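Local coordinates for protein ATP-dependent RNA helicase HrpB (Escherichia coli, PDB 6EUD) that hydrolyses ATP to ADP and phosphate as a DEAH/RHA-type bacterial helicase that binds single-stranded RNA, at residues A294-R300 and L310-V315; V712-S716 and P804-T808; H612-L616 and L664-L668. Numbering follows the deposited sequence.

Interaction 1 of 3, residues A294-R300 and L310-V315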
ATOM      1  N   ALA A 294      -0.099 -24.493  -2.335  1.00 34.86           N
ATOM      2  CA  ALA A 294       0.836 -23.402  -2.004  1.00 36.58           C
ATOM      3  C   ALA A 294       0.473 -22.055  -2.619  1.00 40.96           C
ATOM      4  O   ALA A 294       1.349 -21.208  -2.793  1.00 43.28           O
ATOM      5  CB  ALA A 294       2.262 -23.777  -2.398  1.00 29.85           C
ATOM      6  N   GLN A 295      -0.809 -21.848  -2.919  1.00 42.90           N
ATOM      7  CA  GLN A 295      -1.276 -20.590  -3.502  1.00 45.59           C
ATOM      8  C   GLN A 295      -2.447 -19.992  -2.748  1.00 49.97           C
ATOM      9  O   GLN A 295      -3.467 -20.640  -2.567  1.00 54.36           O
ATOM     10  CB  GLN A 295      -1.632 -20.795  -4.967  1.00 45.80           C
ATOM     11  CG  GLN A 295      -0.374 -20.914  -5.786  1.00 56.04           C
ATOM     12  CD  GLN A 295      -0.620 -21.141  -7.238  1.00 61.67           C
ATOM     13  OE1 GLN A 295      -1.770 -21.208  -7.682  1.00 62.76           O
ATOM     14  NE2 GLN A 295       0.465 -21.266  -8.004  1.00 62.64           N
ATOM     15  N   GLU A 296      -2.260 -18.754  -2.293  1.00 49.21           N
ATOM     16  CA  GLU A 296      -3.248 -17.997  -1.533  1.00 46.98           C
ATOM     17  C   GLU A 296      -3.981 -17.013  -2.436  1.00 44.69           C
ATOM     18  O   GLU A 296      -3.463 -16.596  -3.479  1.00 41.37           O
ATOM     19  CB  GLU A 296      -2.573 -17.212  -0.401  1.00 53.69           C
ATOM     20  CG  GLU A 296      -2.724 -17.782   1.000  1.00 65.62           C
ATOM     21  CD  GLU A 296      -1.799 -17.098   2.000  1.00 74.45           C
ATOM     22  OE1 GLU A 296      -1.088 -16.151   1.594  1.00 73.70           O
ATOM     23  OE2 GLU A 296      -1.765 -17.518   3.183  1.00 83.80           O
ATOM     24  N   ARG A 297      -5.169 -16.601  -2.007  1.00 42.61           N
ATOM     25  CA  ARG A 297      -5.841 -15.478  -2.639  1.00 40.66           C
ATOM     26  C   ARG A 297      -5.929 -14.305  -1.656  1.00 43.92           C
ATOM     27  O   ARG A 297      -6.618 -14.402  -0.638  1.00 49.21           O
ATOM     28  CB  ARG A 297      -7.226 -15.899  -3.123  1.00 41.32           C
ATOM     29  CG  ARG A 297      -8.041 -14.798  -3.749  1.00 44.04           C
ATOM     30  CD  ARG A 297      -9.047 -15.386  -4.738  1.00 48.05           C
ATOM     31  NE  ARG A 297      -8.368 -16.038  -5.864  1.00 45.11           N
ATOM     32  CZ  ARG A 297      -8.678 -17.244  -6.330  1.00 39.38           C
ATOM     33  NH1 ARG A 297      -9.662 -17.939  -5.771  1.00 31.78           N
ATOM     34  NH2 ARG A 297      -8.004 -17.758  -7.356  1.00 40.05           N
ATOM     35  N   VAL A 298      -5.234 -13.206  -1.952  1.00 42.47           N
ATOM     36  CA  VAL A 298      -5.243 -12.044  -1.054  1.00 46.77           C
ATOM     37  C   VAL A 298      -5.679 -10.740  -1.725  1.00 45.75           C
ATOM     38  O   VAL A 298      -5.494 -10.541  -2.931  1.00 42.43           O
ATOM     39  CB  VAL A 298      -3.840 -11.799  -0.401  1.00 41.88           C
ATOM     40  CG1 VAL A 298      -3.506 -12.905   0.577  1.00 43.46           C
ATOM     41  CG2 VAL A 298      -2.753 -11.672  -1.461  1.00 38.78           C
ATOM     42  N   ALA A 299      -6.255  -9.858  -0.910  1.00 45.11           N
ATOM     43  CA  ALA A 299      -6.629  -8.502  -1.307  1.00 40.15           C
ATOM     44  C   ALA A 299      -5.397  -7.635  -1.464  1.00 45.11           C
ATOM     45  O   ALA A 299      -4.552  -7.592  -0.580  1.00 52.30           O
ATOM     46  CB  ALA A 299      -7.568  -7.895  -0.286  1.00 36.32           C
ATOM     47  N   ARG A 300      -5.280  -6.956  -2.596  1.00 45.93           N
ATOM     48  CA  ARG A 300      -4.144  -6.084  -2.820  1.00 48.15           C
ATOM     49  C   ARG A 300      -4.580  -4.674  -3.246  1.00 50.81           C
ATOM     50  O   ARG A 300      -5.296  -4.494  -4.246  1.00 51.44           O
ATOM     51  CB  ARG A 300      -3.204  -6.685  -3.863  1.00 49.65           C
ATOM     52  CG  ARG A 300      -2.148  -5.721  -4.344  1.00 61.42           C
ATOM     53  CD  ARG A 300      -0.888  -6.454  -4.756  1.00 74.11           C
ATOM     54  NE  ARG A 300      -0.287  -7.168  -3.633  1.00 79.93           N
ATOM     55  CZ  ARG A 300       0.807  -7.915  -3.726  1.00 84.90           C
ATOM     56  NH1 ARG A 300       1.418  -8.055  -4.895  1.00 85.36           N
ATOM     57  NH2 ARG A 300       1.284  -8.530  -2.652  1.00 92.09           N
ATOM     58  N   LEU A 310      -8.375  -8.852  -5.728  1.00 51.30           N
ATOM     59  CA  LEU A 310      -7.981 -10.174  -5.258  1.00 49.62           C
ATOM     60  C   LEU A 310      -6.914 -10.725  -6.180  1.00 50.23           C
ATOM     61  O   LEU A 310      -7.189 -10.983  -7.345  1.00 48.55           O
ATOM     62  CB  LEU A 310      -9.164 -11.135  -5.215  1.00 46.43           C
ATOM     63  CG  LEU A 310     -10.112 -10.929  -4.047  1.00 54.66           C
ATOM     64  CD1 LEU A 310     -11.148 -12.042  -3.995  1.00 58.83           C
ATOM     65  CD2 LEU A 310      -9.340 -10.846  -2.739  1.00 58.24           C
ATOM     66  N   ILE A 311      -5.694 -10.878  -5.672  1.00 52.90           N
ATOM     67  CA  ILE A 311      -4.656 -11.591  -6.413  1.00 47.71           C
ATOM     68  C   ILE A 311      -4.390 -12.984  -5.815  1.00 43.84           C
ATOM     69  O   ILE A 311      -4.760 -13.293  -4.674  1.00 40.79           O
ATOM     70  CB  ILE A 311      -3.338 -10.804  -6.463  1.00 47.85           C
ATOM     71  CG1 ILE A 311      -2.613 -10.859  -5.117  1.00 51.05           C
ATOM     72  CG2 ILE A 311      -3.592  -9.376  -6.883  1.00 50.50           C
ATOM     73  CD1 ILE A 311      -1.177 -10.356  -5.183  1.00 48.52           C
ATOM     74  N   THR A 312      -3.779 -13.833  -6.624  1.00 43.53           N
ATOM     75  CA  THR A 312      -3.343 -15.129  -6.168  1.00 45.32           C
ATOM     76  C   THR A 312      -1.833 -15.072  -6.102  1.00 39.79           C
ATOM     77  O   THR A 312      -1.186 -14.517  -6.996  1.00 39.05           O
ATOM     78  CB  THR A 312      -3.822 -16.259  -7.097  1.00 51.84           C
ATOM     79  OG1 THR A 312      -5.256 -16.301  -7.068  1.00 54.50           O
ATOM     80  CG2 THR A 312      -3.287 -17.601  -6.627  1.00 50.08           C
ATOM     81  N   GLN A 313      -1.279 -15.604  -5.020  1.00 34.12           N
ATOM     82  CA  GLN A 313       0.166 -15.587  -4.825  1.00 38.30           C
ATOM     83  C   GLN A 313       0.662 -16.793  -4.028  1.00 34.02           C
ATOM     84  O   GLN A 313      -0.129 -17.495  -3.380  1.00 27.70           O
ATOM     85  CB  GLN A 313       0.588 -14.302  -4.122  1.00 40.33           C
ATOM     86  CG  GLN A 313       0.015 -14.160  -2.729  1.00 46.57           C
ATOM     87  CD  GLN A 313       0.557 -12.950  -2.004  1.00 52.90           C
ATOM     88  OE1 GLN A 313       1.085 -12.024  -2.623  1.00 62.37           O
ATOM     89  NE2 GLN A 313       0.441 -12.954  -0.685  1.00 54.58           N
ATOM     90  N   ARG A 314       1.972 -17.016  -4.085  1.00 32.06           N
ATOM     91  CA  ARG A 314       2.619 -18.086  -3.329  1.00 30.91           C
ATOM     92  C   ARG A 314       2.453 -17.866  -1.857  1.00 26.39           C
ATOM     93  O   ARG A 314       2.548 -16.744  -1.359  1.00 28.53           O
ATOM     94  CB  ARG A 314       4.107 -18.184  -3.666  1.00 35.52           C
ATOM     95  CG  ARG A 314       4.355 -18.891  -4.968  1.00 40.45           C
ATOM     96  CD  ARG A 314       3.934 -20.351  -4.909  1.00 43.79           C
ATOM     97  NE  ARG A 314       3.873 -20.923  -6.245  1.00 52.45           N
ATOM     98  CZ  ARG A 314       4.933 -21.336  -6.928  1.00 59.37           C
ATOM     99  NH1 ARG A 314       6.139 -21.258  -6.386  1.00 62.71           N
ATOM    100  NH2 ARG A 314       4.783 -21.837  -8.151  1.00 64.94           N
ATOM    101  N   VAL A 315       2.189 -18.960  -1.174  1.00 28.20           N
ATOM    102  CA  VAL A 315       2.034 -18.995   0.269  1.00 27.70           C
ATOM    103  C   VAL A 315       3.434 -18.921   0.902  1.00 32.29           C
ATOM    104  O   VAL A 315       4.420 -19.325   0.286  1.00 33.79           O
ATOM    105  CB  VAL A 315       1.248 -20.281   0.643  1.00 46.11           C
ATOM    106  CG1 VAL A 315       1.326 -20.613   2.099  1.00 49.99           C
ATOM    107  CG2 VAL A 315      -0.209 -20.150   0.184  1.00 43.32           C
TER

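Interaction 2 of 3, residues V712-S716 and P804-T808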
ATOM      1  N   VAL A 712      45.186  28.649 -11.864  1.00 41.63           N
ATOM      2  CA  VAL A 712      46.410  27.847 -11.775  1.00 46.01           C
ATOM      3  C   VAL A 712      47.597  28.705 -11.267  1.00 45.27           C
ATOM      4  O   VAL A 712      47.459  29.919 -11.107  1.00 44.52           O
ATOM      5  CB  VAL A 712      46.732  27.207 -13.149  1.00 33.27           C
ATOM      6  CG1 VAL A 712      45.724  26.122 -13.471  1.00 32.48           C
ATOM      7  CG2 VAL A 712      46.745  28.261 -14.230  1.00 33.45           C
ATOM      8  N   PRO A 713      48.754  28.075 -10.982  1.00 45.68           N
ATOM      9  CA  PRO A 713      49.876  28.864 -10.443  1.00 44.89           C
ATOM     10  C   PRO A 713      50.306  30.096 -11.250  1.00 47.84           C
ATOM     11  O   PRO A 713      50.774  31.055 -10.634  1.00 51.85           O
ATOM     12  CB  PRO A 713      51.003  27.840 -10.390  1.00 46.53           C
ATOM     13  CG  PRO A 713      50.275  26.556 -10.045  1.00 48.22           C
ATOM     14  CD  PRO A 713      48.976  26.624 -10.811  1.00 45.95           C
ATOM     15  N   THR A 714      50.151  30.090 -12.572  1.00 42.81           N
ATOM     16  CA  THR A 714      50.542  31.239 -13.371  1.00 37.18           C
ATOM     17  C   THR A 714      49.580  32.402 -13.211  1.00 43.48           C
ATOM     18  O   THR A 714      49.892  33.522 -13.599  1.00 48.49           O
ATOM     19  CB  THR A 714      50.630  30.888 -14.871  1.00 39.27           C
ATOM     20  OG1 THR A 714      49.370  30.373 -15.331  1.00 40.77           O
ATOM     21  CG2 THR A 714      51.714  29.855 -15.104  1.00 37.70           C
ATOM     22  N   GLY A 715      48.398  32.148 -12.651  1.00 43.98           N
ATOM     23  CA  GLY A 715      47.387  33.187 -12.554  1.00 42.76           C
ATOM     24  C   GLY A 715      46.314  33.047 -13.627  1.00 44.30           C
ATOM     25  O   GLY A 715      45.275  33.722 -13.570  1.00 43.20           O
ATOM     26  N   SER A 716      46.558  32.174 -14.605  1.00 40.95           N
ATOM     27  CA  SER A 716      45.553  31.887 -15.627  1.00 42.47           C
ATOM     28  C   SER A 716      44.283  31.306 -14.998  1.00 38.84           C
ATOM     29  O   SER A 716      44.336  30.575 -14.004  1.00 33.70           O
ATOM     30  CB  SER A 716      46.100  30.915 -16.677  1.00 42.67           C
ATOM     31  OG  SER A 716      47.094  31.517 -17.490  1.00 43.64           O
ATOM     32  N   PRO A 804      56.568  29.505 -10.418  1.00 90.00           N
ATOM     33  CA  PRO A 804      55.668  29.791 -11.537  1.00 93.48           C
ATOM     34  C   PRO A 804      55.946  31.154 -12.153  1.00 99.92           C
ATOM     35  O   PRO A 804      56.135  32.127 -11.422  1.00101.02           O
ATOM     36  CB  PRO A 804      54.279  29.752 -10.889  1.00 89.12           C
ATOM     37  CG  PRO A 804      54.517  30.022  -9.461  1.00 87.69           C
ATOM     38  CD  PRO A 804      55.834  29.378  -9.147  1.00 88.41           C
ATOM     39  N   THR A 805      55.994  31.211 -13.482  1.00105.01           N
ATOM     40  CA  THR A 805      56.097  32.483 -14.187  1.00110.07           C
ATOM     41  C   THR A 805      54.793  33.255 -14.001  1.00112.75           C
ATOM     42  O   THR A 805      53.773  32.911 -14.604  1.00111.04           O
ATOM     43  CB  THR A 805      56.380  32.293 -15.695  1.00108.71           C
ATOM     44  OG1 THR A 805      55.316  31.543 -16.298  1.00107.74           O
ATOM     45  CG2 THR A 805      57.703  31.569 -15.910  1.00107.94           C
ATOM     46  N   ARG A 806      54.826  34.284 -13.156  1.00117.02           N
ATOM     47  CA  ARG A 806      53.630  35.072 -12.852  1.00117.44           C
ATOM     48  C   ARG A 806      53.101  35.804 -14.095  1.00124.72           C
ATOM     49  O   ARG A 806      53.742  36.733 -14.594  1.00132.25           O
ATOM     50  CB  ARG A 806      53.919  36.076 -11.725  1.00117.91           C
ATOM     51  CG  ARG A 806      52.721  36.362 -10.829  1.00116.47           C
ATOM     52  CD  ARG A 806      51.912  35.100 -10.606  1.00117.63           C
ATOM     53  NE  ARG A 806      50.559  35.369 -10.126  1.00121.99           N
ATOM     54  CZ  ARG A 806      49.681  34.419  -9.815  1.00124.12           C
ATOM     55  NH1 ARG A 806      50.016  33.140  -9.936  1.00125.30           N
ATOM     56  NH2 ARG A 806      48.466  34.740  -9.387  1.00125.13           N
ATOM     57  N   ARG A 807      51.941  35.371 -14.597  1.00123.02           N
ATOM     58  CA  ARG A 807      51.316  35.989 -15.769  1.00119.93           C
ATOM     59  C   ARG A 807      50.738  37.361 -15.420  1.00118.02           C
ATOM     60  O   ARG A 807      50.864  38.325 -16.183  1.00118.00           O
ATOM     61  CB  ARG A 807      50.207  35.092 -16.334  1.00114.54           C
ATOM     62  CG  ARG A 807      50.452  34.585 -17.756  1.00115.16           C
ATOM     63  CD  ARG A 807      49.175  34.631 -18.585  1.00117.37           C
ATOM     64  NE  ARG A 807      47.989  34.455 -17.750  1.00120.02           N
ATOM     65  CZ  ARG A 807      46.903  35.220 -17.819  1.00121.42           C
ATOM     66  NH1 ARG A 807      46.845  36.214 -18.697  1.00124.05           N
ATOM     67  NH2 ARG A 807      45.868  34.991 -17.018  1.00119.02           N
ATOM     68  N   THR A 808      50.106  37.436 -14.253  1.00116.38           N
ATOM     69  CA  THR A 808      49.440  38.651 -13.797  1.00117.78           C
ATOM     70  C   THR A 808      50.337  39.461 -12.857  1.00119.54           C
ATOM     71  O   THR A 808      49.960  39.779 -11.729  1.00118.76           O
ATOM     72  CB  THR A 808      48.099  38.313 -13.097  1.00120.64           C
ATOM     73  OG1 THR A 808      48.291  37.211 -12.200  1.00119.42           O
ATOM     74  CG2 THR A 808      47.033  37.932 -14.126  1.00118.31           C
TER

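Interaction 3 of 3, residues H612-L616 and L664-L668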
ATOM      1  N   HIS A 612       1.477  32.611 -20.692  1.00 50.91           N
ATOM      2  CA  HIS A 612       2.689  32.083 -20.104  1.00 51.06           C
ATOM      3  C   HIS A 612       2.453  30.691 -19.576  1.00 46.65           C
ATOM      4  O   HIS A 612       3.285  29.793 -19.752  1.00 47.94           O
ATOM      5  CB  HIS A 612       3.181  32.999 -19.000  1.00 52.48           C
ATOM      6  CG  HIS A 612       3.559  34.352 -19.493  1.00 53.91           C
ATOM      7  ND1 HIS A 612       3.501  35.477 -18.703  1.00 57.23           N
ATOM      8  CD2 HIS A 612       3.996  34.762 -20.706  1.00 57.33           C
ATOM      9  CE1 HIS A 612       3.888  36.525 -19.410  1.00 61.20           C
ATOM     10  NE2 HIS A 612       4.194  36.119 -20.628  1.00 61.59           N
ATOM     11  N   GLN A 613       1.303  30.512 -18.943  1.00 41.30           N
ATOM     12  CA  GLN A 613       0.947  29.216 -18.415  1.00 40.68           C
ATOM     13  C   GLN A 613       0.796  28.217 -19.566  1.00 42.36           C
ATOM     14  O   GLN A 613       1.296  27.086 -19.481  1.00 40.42           O
ATOM     15  CB  GLN A 613      -0.335  29.299 -17.581  1.00 41.60           C
ATOM     16  CG  GLN A 613      -0.657  28.005 -16.820  1.00 48.67           C
ATOM     17  CD  GLN A 613       0.403  27.646 -15.749  1.00 52.49           C
ATOM     18  OE1 GLN A 613       0.893  28.520 -15.026  1.00 56.86           O
ATOM     19  NE2 GLN A 613       0.753  26.358 -15.659  1.00 46.03           N
ATOM     20  N   ALA A 614       0.138  28.635 -20.647  1.00 43.89           N
ATOM     21  CA  ALA A 614      -0.069  27.745 -21.793  1.00 46.21           C
ATOM     22  C   ALA A 614       1.272  27.335 -22.412  1.00 51.85           C
ATOM     23  O   ALA A 614       1.424  26.211 -22.890  1.00 56.70           O
ATOM     24  CB  ALA A 614      -0.973  28.399 -22.842  1.00 43.97           C
ATOM     25  N   MET A 615       2.246  28.239 -22.395  1.00 50.49           N
ATOM     26  CA  MET A 615       3.583  27.933 -22.896  1.00 45.30           C
ATOM     27  C   MET A 615       4.319  26.913 -22.011  1.00 40.95           C
ATOM     28  O   MET A 615       5.048  26.045 -22.532  1.00 35.92           O
ATOM     29  CB  MET A 615       4.403  29.217 -23.008  1.00 47.28           C
ATOM     30  CG  MET A 615       3.969  30.143 -24.132  1.00 49.86           C
ATOM     31  SD  MET A 615       4.980  31.647 -24.187  1.00 58.17           S
ATOM     32  CE  MET A 615       4.318  32.464 -25.641  1.00 52.07           C
ATOM     33  N   LEU A 616       4.155  27.032 -20.687  1.00 38.90           N
ATOM     34  CA  LEU A 616       4.728  26.051 -19.756  1.00 40.43           C
ATOM     35  C   LEU A 616       4.238  24.643 -20.070  1.00 45.35           C
ATOM     36  O   LEU A 616       5.029  23.691 -20.057  1.00 46.92           O
ATOM     37  CB  LEU A 616       4.389  26.390 -18.300  1.00 40.92           C
ATOM     38  CG  LEU A 616       4.969  27.680 -17.706  1.00 38.28           C
ATOM     39  CD1 LEU A 616       4.773  27.682 -16.217  1.00 37.14           C
ATOM     40  CD2 LEU A 616       6.427  27.812 -18.037  1.00 39.57           C
ATOM     41  N   LEU A 664       8.252  24.181 -13.380  1.00 41.11           N
ATOM     42  CA  LEU A 664       8.340  25.332 -14.306  1.00 40.72           C
ATOM     43  C   LEU A 664       7.689  26.601 -13.755  1.00 42.52           C
ATOM     44  O   LEU A 664       8.223  27.707 -13.901  1.00 40.22           O
ATOM     45  CB  LEU A 664       7.691  24.979 -15.645  1.00 39.43           C
ATOM     46  CG  LEU A 664       8.491  24.000 -16.496  1.00 36.43           C
ATOM     47  CD1 LEU A 664       7.669  23.554 -17.696  1.00 39.35           C
ATOM     48  CD2 LEU A 664       9.781  24.666 -16.931  1.00 33.71           C
ATOM     49  N   GLU A 665       6.536  26.420 -13.114  1.00 43.18           N
ATOM     50  CA  GLU A 665       5.811  27.505 -12.465  1.00 44.18           C
ATOM     51  C   GLU A 665       6.680  28.217 -11.420  1.00 44.59           C
ATOM     52  O   GLU A 665       6.634  29.436 -11.272  1.00 48.07           O
ATOM     53  CB  GLU A 665       4.524  26.961 -11.817  1.00 44.71           C
ATOM     54  CG  GLU A 665       3.399  26.614 -12.816  1.00 46.36           C
ATOM     55  CD  GLU A 665       3.639  25.307 -13.581  1.00 53.07           C
ATOM     56  OE1 GLU A 665       4.484  24.486 -13.141  1.00 53.50           O
ATOM     57  OE2 GLU A 665       2.983  25.093 -14.630  1.00 54.16           O
ATOM     58  N   THR A 666       7.497  27.456 -10.703  1.00 46.19           N
ATOM     59  CA  THR A 666       8.301  28.047  -9.642  1.00 50.88           C
ATOM     60  C   THR A 666       9.621  28.665 -10.167  1.00 50.66           C
ATOM     61  O   THR A 666       9.933  29.805  -9.826  1.00 53.07           O
ATOM     62  CB  THR A 666       8.589  27.010  -8.529  1.00 52.62           C
ATOM     63  OG1 THR A 666       9.338  25.917  -9.063  1.00 60.56           O
ATOM     64  CG2 THR A 666       7.303  26.454  -7.997  1.00 46.48           C
ATOM     65  N   TRP A 667      10.374  27.956 -11.014  1.00 46.44           N
ATOM     66  CA  TRP A 667      11.685  28.474 -11.433  1.00 42.07           C
ATOM     67  C   TRP A 667      11.708  29.271 -12.743  1.00 43.25           C
ATOM     68  O   TRP A 667      12.587  30.125 -12.926  1.00 44.80           O
ATOM     69  CB  TRP A 667      12.716  27.328 -11.518  1.00 37.05           C
ATOM     70  CG  TRP A 667      12.570  26.351 -12.653  1.00 37.27           C
ATOM     71  CD1 TRP A 667      11.782  25.243 -12.674  1.00 41.17           C
ATOM     72  CD2 TRP A 667      13.279  26.358 -13.909  1.00 36.71           C
ATOM     73  NE1 TRP A 667      11.927  24.570 -13.869  1.00 43.37           N
ATOM     74  CE2 TRP A 667      12.843  25.232 -14.643  1.00 41.85           C
ATOM     75  CE3 TRP A 667      14.226  27.212 -14.487  1.00 35.48           C
ATOM     76  CZ2 TRP A 667      13.325  24.937 -15.933  1.00 43.73           C
ATOM     77  CZ3 TRP A 667      14.707  26.920 -15.765  1.00 36.33           C
ATOM     78  CH2 TRP A 667      14.253  25.793 -16.475  1.00 39.21           C
ATOM     79  N   LEU A 668      10.761  29.012 -13.646  1.00 41.32           N
ATOM     80  CA  LEU A 668      10.829  29.592 -14.984  1.00 38.08           C
ATOM     81  C   LEU A 668       9.819  30.698 -15.206  1.00 43.40           C
ATOM     82  O   LEU A 668      10.147  31.733 -15.794  1.00 45.64           O
ATOM     83  CB  LEU A 668      10.640  28.516 -16.051  1.00 33.16           C
ATOM     84  CG  LEU A 668      10.798  29.124 -17.448  1.00 38.39           C
ATOM     85  CD1 LEU A 668      12.200  29.754 -17.574  1.00 38.55           C
ATOM     86  CD2 LEU A 668      10.533  28.092 -18.564  1.00 37.43           C
TER

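Interaction 1 of 3, residues A294-R300 and L310-V315
Side chains that alternate across a beta hairpin sort themselves into two sets, as strands 295-300 and 310-314 illustrate. Gln295, Arg297, Ala299, Leu310, Thr312 and Arg314 occupy one face. There the extended t,t start of the Arg297 side chain brings its guanidinium edge to its cross-strand neighbour: Arg297 NH2 donates to Thr312 OG1 at 3.1 Å, Arg297 NE adds a weak bond to the same oxygen at 3.3 Å, and Arg297 NH1 makes a salt bridge with Glu227. Leu310, with chi1 m, leans back so that its CD2 lies 4.2 Å from Ala299 CB. The segments are parts of the arms of an antiparallel hairpin in the C-terminal helicase domain, whose first arm also belongs to the central sheet; its place is consistent with the beta hairpin of DEAH/RHA helicases. Alternating hydrogen-bonded and non-hydrogen-bonded pairs set its register: Glu296 N to Gln313 O (2.7 Å) and Gln313 N to Glu296 O (2.9 Å) form one two-way pair, Val298 and Ile311 the next. On the other face, chi1 p in both Ile311 and Gln313 swings their ends toward the partner strand. Ile311 CG1 meets Val298 CG2 at 3.7 Å, while Ile311 CD1 sits over the face of the Arg300 guanidinium, 3.5 Å from Arg300 CZ. Beyond the strand end, Val315 CG2 packs on Glu296 CG at 3.5 Å, and Val315 N donates to Ala294 O at 2.9 Å.

Interaction 2 of 3, residues V712-S716 and P804-T808
The last modelled residues of the chain, 804-808, run alongside the turn at 712-716 and bond to its backbone. Pro804 opens the approach with an apolar touch, its CB lying 3.8 Å from Pro713 CB. At Thr805 the tail passes the methyl group of Thr714, with Thr805 O 3.7 Å from Thr714 CG2. Arg806 starts out away from the turn, but its side chain curls back and lays one guanidinium face over the Thr714-Gly715 peptide, NH1 being 3.4 Å from Thr714 C; the same nitrogen is modelled too close to Pro713 O to rely on its finer placement. What the tail meets is the turn of a 3:5 hairpin, type I with a G1 bulge, linking strands 709-711 and 717-721 in the C-terminal helicase-family region: Gly715 N donates to Val712 O at 2.9 Å and Val712 N to Ser716 O at 3.0 Å. Since the tail follows helix 779-789, the contact ties the chain end back to that region's sheet. Gly715 takes positive phi (101°), and a CB there would collide with Thr808 OG1 and the preceding carbonyl. Arg807 N makes the clearest polar tie, donating to Thr714 O at 2.9 Å. Its side chain adds a weak bond from Arg807 NE to Ser716 OG at 3.1 Å, although that hydroxyl, like Thr714 OG1, is hydrogen-bonded to Glu736. At Thr808, the last modelled residue, OG1 lies 4.1 Å from Gly715 CA.

Interaction 3 of 3, residues H612-L616 and L664-L668
Helix-helix packing need not involve two long rods: here the single-turn helix 664-667 docks against the side of helix 608-622, in the helical region that follows the strands 571-579, 584-593 and 596-602. Leu616 gives up the most surface, 101 Å² of it, because its CA-to-CB bond is directed at the short helix. Both its methyls lie close to Leu664 CB (Leu616 CD2 at 3.9 Å, CD1 at 4.0 Å); CD2 also meets Leu668 CD2 at 4.1 Å, and CD1 is also 3.5 Å from Glu665 OE2. Leu668 comes one turn after Leu664, its N bonded to Leu664 O at 2.9 Å, so both leucines present themselves to the same partner. Leu664 in turn points at the longer helix, where its CD1 comes within 3.5 Å of Leu616 O; it also touches Ile619 and Arg620 further along, so this docking continues beyond residue 616. The apolar patch is flanked by a polar edge built on Glu665. Its CB leaves sideways, but chi1 m followed by chi2 p bends the carboxylate toward helix 608-622, where OE1 forms a salt bridge with Arg620. The other carboxylate oxygen serves Gln613, which stands nearly one turn before Leu616. With chi1 t and chi2 p its amide likewise comes nearer than its CB direction suggests, and Gln613 NE2 donates to Glu665 OE2 at 2.8 Å with an N-H...O angle of 148°.

The three contacts are separate local joins, none touching another, spread along a multidomain helicase. Interaction 1 belongs to the C-terminal helicase domain, whereas the predicted ATP-binding loop and the DEFH box lie in the preceding ATP-binding domain; none of the three contacts includes a residue of those sites. Interaction 3 lies about 46 Å from interaction 1, centre to centre; interaction 2 lies about 45 Å from interaction 3, centre to centre, and about 72 Å from interaction 1. Even the nearest atoms of interactions 2 and 3 are about 30 Å apart. Along the chain they close in series: first the hairpin, then the helix pair, finally the C-terminal tail.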